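Local coordinates for protein Na Glutathione S-transferase 2 (Necator americanus, PDB 2ON5) that probably conjugates glutathione to electrophilic substrates as a dimeric hookworm glutathione S-transferase, binding glutathione mainly through its N-terminal thioredoxin-like domain, at residues A[133-136]-A[137-140]; A[180-183]-A[184-188]. One frame throughout, in Å; residues are numbered along the deposited sequence.

Contact 1 of 2, residues A[133-136]-A[137-140]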
loop_
_atom_site.group_PDB
_atom_site.type_symbol
_atom_site.label_atom_id
_atom_site.label_comp_id
_atom_site.label_asym_id
_atom_site.label_seq_id
_atom_site.Cartn_x
_atom_site.Cartn_y
_atom_site.Cartn_z
ATOM N N PHE A 133 13.243 9.339 6.815
ATOM C CA PHE A 133 14.477 9.652 6.079
ATOM C C PHE A 133 15.638 8.803 6.603
ATOM O O PHE A 133 16.616 8.553 5.895
ATOM C CB PHE A 133 14.831 11.137 6.204
ATOM C CG PHE A 133 13.936 12.081 5.405
ATOM C CD1 PHE A 133 12.775 11.639 4.772
ATOM C CD2 PHE A 133 14.283 13.429 5.301
ATOM C CE1 PHE A 133 11.990 12.542 4.073
ATOM C CE2 PHE A 133 13.479 14.351 4.635
ATOM C CZ PHE A 133 12.348 13.903 4.009
ATOM N N GLY A 134 15.546 8.383 7.862
ATOM C CA GLY A 134 16.559 7.491 8.451
ATOM C C GLY A 134 16.571 6.136 7.751
ATOM O O GLY A 134 17.634 5.593 7.462
ATOM N N PHE A 135 15.391 5.583 7.472
ATOM C CA PHE A 135 15.311 4.333 6.713
ATOM C C PHE A 135 15.729 4.495 5.251
ATOM O O PHE A 135 16.366 3.611 4.693
ATOM C CB PHE A 135 13.932 3.686 6.834
ATOM C CG PHE A 135 13.560 3.313 8.252
ATOM C CD1 PHE A 135 12.414 3.819 8.844
ATOM C CD2 PHE A 135 14.384 2.488 9.000
ATOM C CE1 PHE A 135 12.067 3.475 10.175
ATOM C CE2 PHE A 135 14.052 2.148 10.332
ATOM C CZ PHE A 135 12.892 2.645 10.910
ATOM N N MET A 136 15.364 5.616 4.642
ATOM C CA MET A 136 15.723 5.912 3.244
ATOM C C MET A 136 17.241 6.038 3.067
ATOM O O MET A 136 17.800 5.567 2.077
ATOM C CB MET A 136 15.002 7.174 2.756
ATOM C CG MET A 136 13.472 7.040 2.668
ATOM S SD MET A 136 12.860 5.578 1.779
ATOM C CE MET A 136 12.653 4.361 3.077
ATOM N N LYS A 137 17.879 6.678 4.042
ATOM C CA LYS A 137 19.333 6.763 4.146
ATOM C C LYS A 137 19.964 5.360 4.125
ATOM O O LYS A 137 20.921 5.121 3.402
ATOM C CB LYS A 137 19.692 7.552 5.423
ATOM C CG LYS A 137 21.137 7.963 5.603
ATOM C CD LYS A 137 21.271 8.710 6.960
ATOM C CE LYS A 137 22.672 9.202 7.190
ATOM N NZ LYS A 137 22.636 10.147 8.345
ATOM N N LYS A 138 19.387 4.426 4.874
ATOM C CA LYS A 138 19.856 3.046 4.881
ATOM C C LYS A 138 19.792 2.383 3.520
ATOM O O LYS A 138 20.705 1.651 3.138
ATOM C CB LYS A 138 19.049 2.203 5.862
ATOM C CG LYS A 138 19.249 2.588 7.308
ATOM C CD LYS A 138 18.228 1.850 8.229
ATOM C CE LYS A 138 17.906 0.410 7.751
ATOM N NZ LYS A 138 17.286 -0.421 8.825
ATOM N N PHE A 139 18.687 2.604 2.808
ATOM C CA PHE A 139 18.517 2.023 1.474
ATOM C C PHE A 139 19.508 2.605 0.480
ATOM O O PHE A 139 20.093 1.856 -0.326
ATOM C CB PHE A 139 17.065 2.131 1.004
ATOM C CG PHE A 139 16.232 0.995 1.473
ATOM C CD1 PHE A 139 15.790 0.941 2.797
ATOM C CD2 PHE A 139 15.949 -0.069 0.632
ATOM C CE1 PHE A 139 15.067 -0.140 3.266
ATOM C CE2 PHE A 139 15.208 -1.183 1.101
ATOM C CZ PHE A 139 14.769 -1.209 2.412
ATOM N N LEU A 140 19.733 3.914 0.575
ATOM C CA LEU A 140 20.750 4.597 -0.242
ATOM C C LEU A 140 22.176 4.075 0.035
ATOM O O LEU A 140 22.980 3.963 -0.899
ATOM C CB LEU A 140 20.687 6.114 -0.044
ATOM C CG LEU A 140 19.428 6.820 -0.578
ATOM C CD1 LEU A 140 19.306 8.264 -0.046
ATOM C CD2 LEU A 140 19.379 6.830 -2.129
#
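The Phe139 ring is met at its edge, in plane, by the backbone O of Phe135, with Phe139 CD1 3.3 Å from that oxygen. The Phe135 ring has Lys138 CD at its edge, near the ring plane and 4.0 Å from Phe135 CD2. These two side chains run side by side. CG is anti to the carbonyl carbon in both (chi1 -61° and -67°), which sends them off the helix the same way. The lysine chain then bends at chi3 (35°), and NZ ends 4.1 Å from Phe135 CD2. That ammonium group is hydrogen-bonded to the backbone O of Pro47 of the second subunit. Phe48 of the second subunit meets the Phe139 ring with nearly parallel planes. These are about two turns of helix 117-143, in the all-helical C-terminal domain of the glutathione S-transferase fold, and this face takes part in the dimer interface. The i to i+4 ladder is complete, but one rung, Lys138 N to Gly134 O at 3.3 Å, is weak. Lys137 N to Phe133 O is 2.9 Å, and Leu140 N to Met136 O is 3.0 Å. Phe135 O accepts a bond from Phe139 N. Leu140 CG lies 3.4 Å from Met136 O, so the leucine branch partly covers that bonded carbonyl.

Contact 2 of 2, residues A[180-183]-A[184-188]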
loop_
_atom_site.group_PDB
_atom_site.type_symbol
_atom_site.label_atom_id
_atom_site.label_comp_id
_atom_site.label_asym_id
_atom_site.label_seq_id
_atom_site.Cartn_x
_atom_site.Cartn_y
_atom_site.Cartn_z
ATOM N N GLU A 180 21.748 13.559 2.087
ATOM C CA GLU A 180 21.524 12.422 1.161
ATOM C C GLU A 180 20.154 12.460 0.487
ATOM O O GLU A 180 19.990 12.032 -0.671
ATOM C CB GLU A 180 21.611 11.087 1.923
ATOM C CG GLU A 180 22.968 10.815 2.577
ATOM C CD GLU A 180 23.017 11.265 4.024
ATOM O OE1 GLU A 180 22.075 11.968 4.467
ATOM O OE2 GLU A 180 24.020 10.920 4.699
ATOM N N ILE A 181 19.160 12.900 1.250
ATOM C CA ILE A 181 17.780 12.958 0.750
ATOM C C ILE A 181 17.632 14.141 -0.190
ATOM O O ILE A 181 17.001 14.018 -1.230
ATOM C CB ILE A 181 16.731 12.978 1.928
ATOM C CG1 ILE A 181 17.009 11.842 2.933
ATOM C CG2 ILE A 181 15.304 12.911 1.374
ATOM C CD1 ILE A 181 16.892 10.418 2.322
ATOM N N LYS A 182 18.250 15.276 0.160
ATOM C CA LYS A 182 18.368 16.378 -0.806
ATOM C C LYS A 182 19.105 15.984 -2.089
ATOM O O LYS A 182 18.648 16.322 -3.196
ATOM C CB LYS A 182 19.012 17.614 -0.177
ATOM C CG LYS A 182 18.777 18.889 -0.978
ATOM C CD LYS A 182 19.225 20.114 -0.192
ATOM C CE LYS A 182 18.888 21.387 -0.952
ATOM N NZ LYS A 182 19.282 22.625 -0.168
ATOM N N ALA A 183 20.237 15.290 -1.945
ATOM C CA ALA A 183 21.006 14.842 -3.099
ATOM C C ALA A 183 20.131 13.956 -3.994
ATOM O O ALA A 183 20.143 14.079 -5.209
ATOM C CB ALA A 183 22.265 14.065 -2.651
ATOM N N HIS A 184 19.366 13.074 -3.359
ATOM C CA HIS A 184 18.459 12.178 -4.070
ATOM C C HIS A 184 17.400 12.931 -4.865
ATOM O O HIS A 184 17.193 12.651 -6.056
ATOM C CB HIS A 184 17.823 11.188 -3.082
ATOM C CG HIS A 184 16.695 10.404 -3.671
ATOM N ND1 HIS A 184 16.892 9.209 -4.329
ATOM C CD2 HIS A 184 15.362 10.667 -3.743
ATOM C CE1 HIS A 184 15.720 8.744 -4.743
ATOM N NE2 HIS A 184 14.780 9.603 -4.393
ATOM N N ALA A 185 16.745 13.909 -4.237
ATOM C CA ALA A 185 15.719 14.682 -4.953
ATOM C C ALA A 185 16.325 15.360 -6.172
ATOM O O ALA A 185 15.717 15.356 -7.253
ATOM C CB ALA A 185 15.052 15.717 -4.038
ATOM N N GLU A 186 17.538 15.899 -6.027
ATOM C CA GLU A 186 18.123 16.681 -7.120
ATOM C C GLU A 186 18.662 15.786 -8.238
ATOM O O GLU A 186 18.588 16.169 -9.395
ATOM C CB GLU A 186 19.166 17.691 -6.636
ATOM C CG GLU A 186 18.529 18.815 -5.799
ATOM C CD GLU A 186 19.531 19.904 -5.397
ATOM O OE1 GLU A 186 19.076 20.930 -4.866
ATOM O OE2 GLU A 186 20.750 19.733 -5.611
ATOM N N LYS A 187 19.161 14.603 -7.877
ATOM C CA LYS A 187 19.537 13.578 -8.876
ATOM C C LYS A 187 18.344 13.142 -9.741
ATOM O O LYS A 187 18.392 13.222 -10.978
ATOM C CB LYS A 187 20.204 12.375 -8.200
ATOM C CG LYS A 187 20.656 11.262 -9.186
ATOM C CD LYS A 187 21.287 10.087 -8.447
ATOM C CE LYS A 187 21.866 9.063 -9.421
ATOM N NZ LYS A 187 23.109 9.606 -9.984
ATOM N N VAL A 188 17.264 12.718 -9.083
ATOM C CA VAL A 188 16.027 12.272 -9.755
ATOM C C VAL A 188 15.452 13.347 -10.664
ATOM O O VAL A 188 15.184 13.094 -11.835
ATOM C CB VAL A 188 14.979 11.773 -8.704
ATOM C CG1 VAL A 188 13.587 11.450 -9.342
ATOM C CG2 VAL A 188 15.544 10.524 -7.940
#
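His184 donates its backbone N to Glu180 O at 2.9 Å. His184 CB packs on the same oxygen, Glu180 O, at 3.3 Å. Its CG is anti to the backbone N (chi1 169°), which carries the imidazole away from 180-183. Val188 CG2 lies over one ring face, offset toward the rim. Both ring nitrogens make weak hydrogen bonds to backbone oxygens, ND1 to Gly146 and NE2 to Asp157, which would help fix the ring's rotation. Ala185 N bonds to Ile181 O at 3.0 Å, and its small CB sits 3.7 Å from Lys182 O. Glu186 N bonds to Lys182 O at 3.1 Å. The extended side chains of Lys182 and Glu186 lie side by side at the surface. Lys182 CE is 3.9 Å from Glu186 OE1, but Lys182 NZ stays 5.0 Å from that OE1, so their opposite charges do not touch. Lys187 N bonds to Ala183 O at 2.9 Å, and Lys187 CB rests near that oxygen. Val188 N closes the next turn on His184 O. Helix 179-189 lies in the C-terminal helical domain: Ile181 faces helix 117-143, while Ile181, His184, Ala185 and Val188 touch helix 155-168.

How the contacts relate
Both contacts are short lengths of helix, two turns or a little more, in the C-terminal domain. Each has a buried side and a more exposed one. They lie on different helices, 117-143 and 179-189, with centres about 12 Å apart. The helices meet where Met136 CB packs 3.8 Å from Ile181 CD1. Phe133 and Leu140 add to this apolar join. At its margin Lys137 and Glu180 make only a long, weak ion pair. Contact 1 is rich in aromatic side chains and also packs against the second subunit. Contact 2 touches no other chain of the assembly. It buries a histidine whose ring nitrogens reach two backbone carbonyls through weak bonds, among apolar side chains. Its Lys182, Ala183 and Glu186 are exposed.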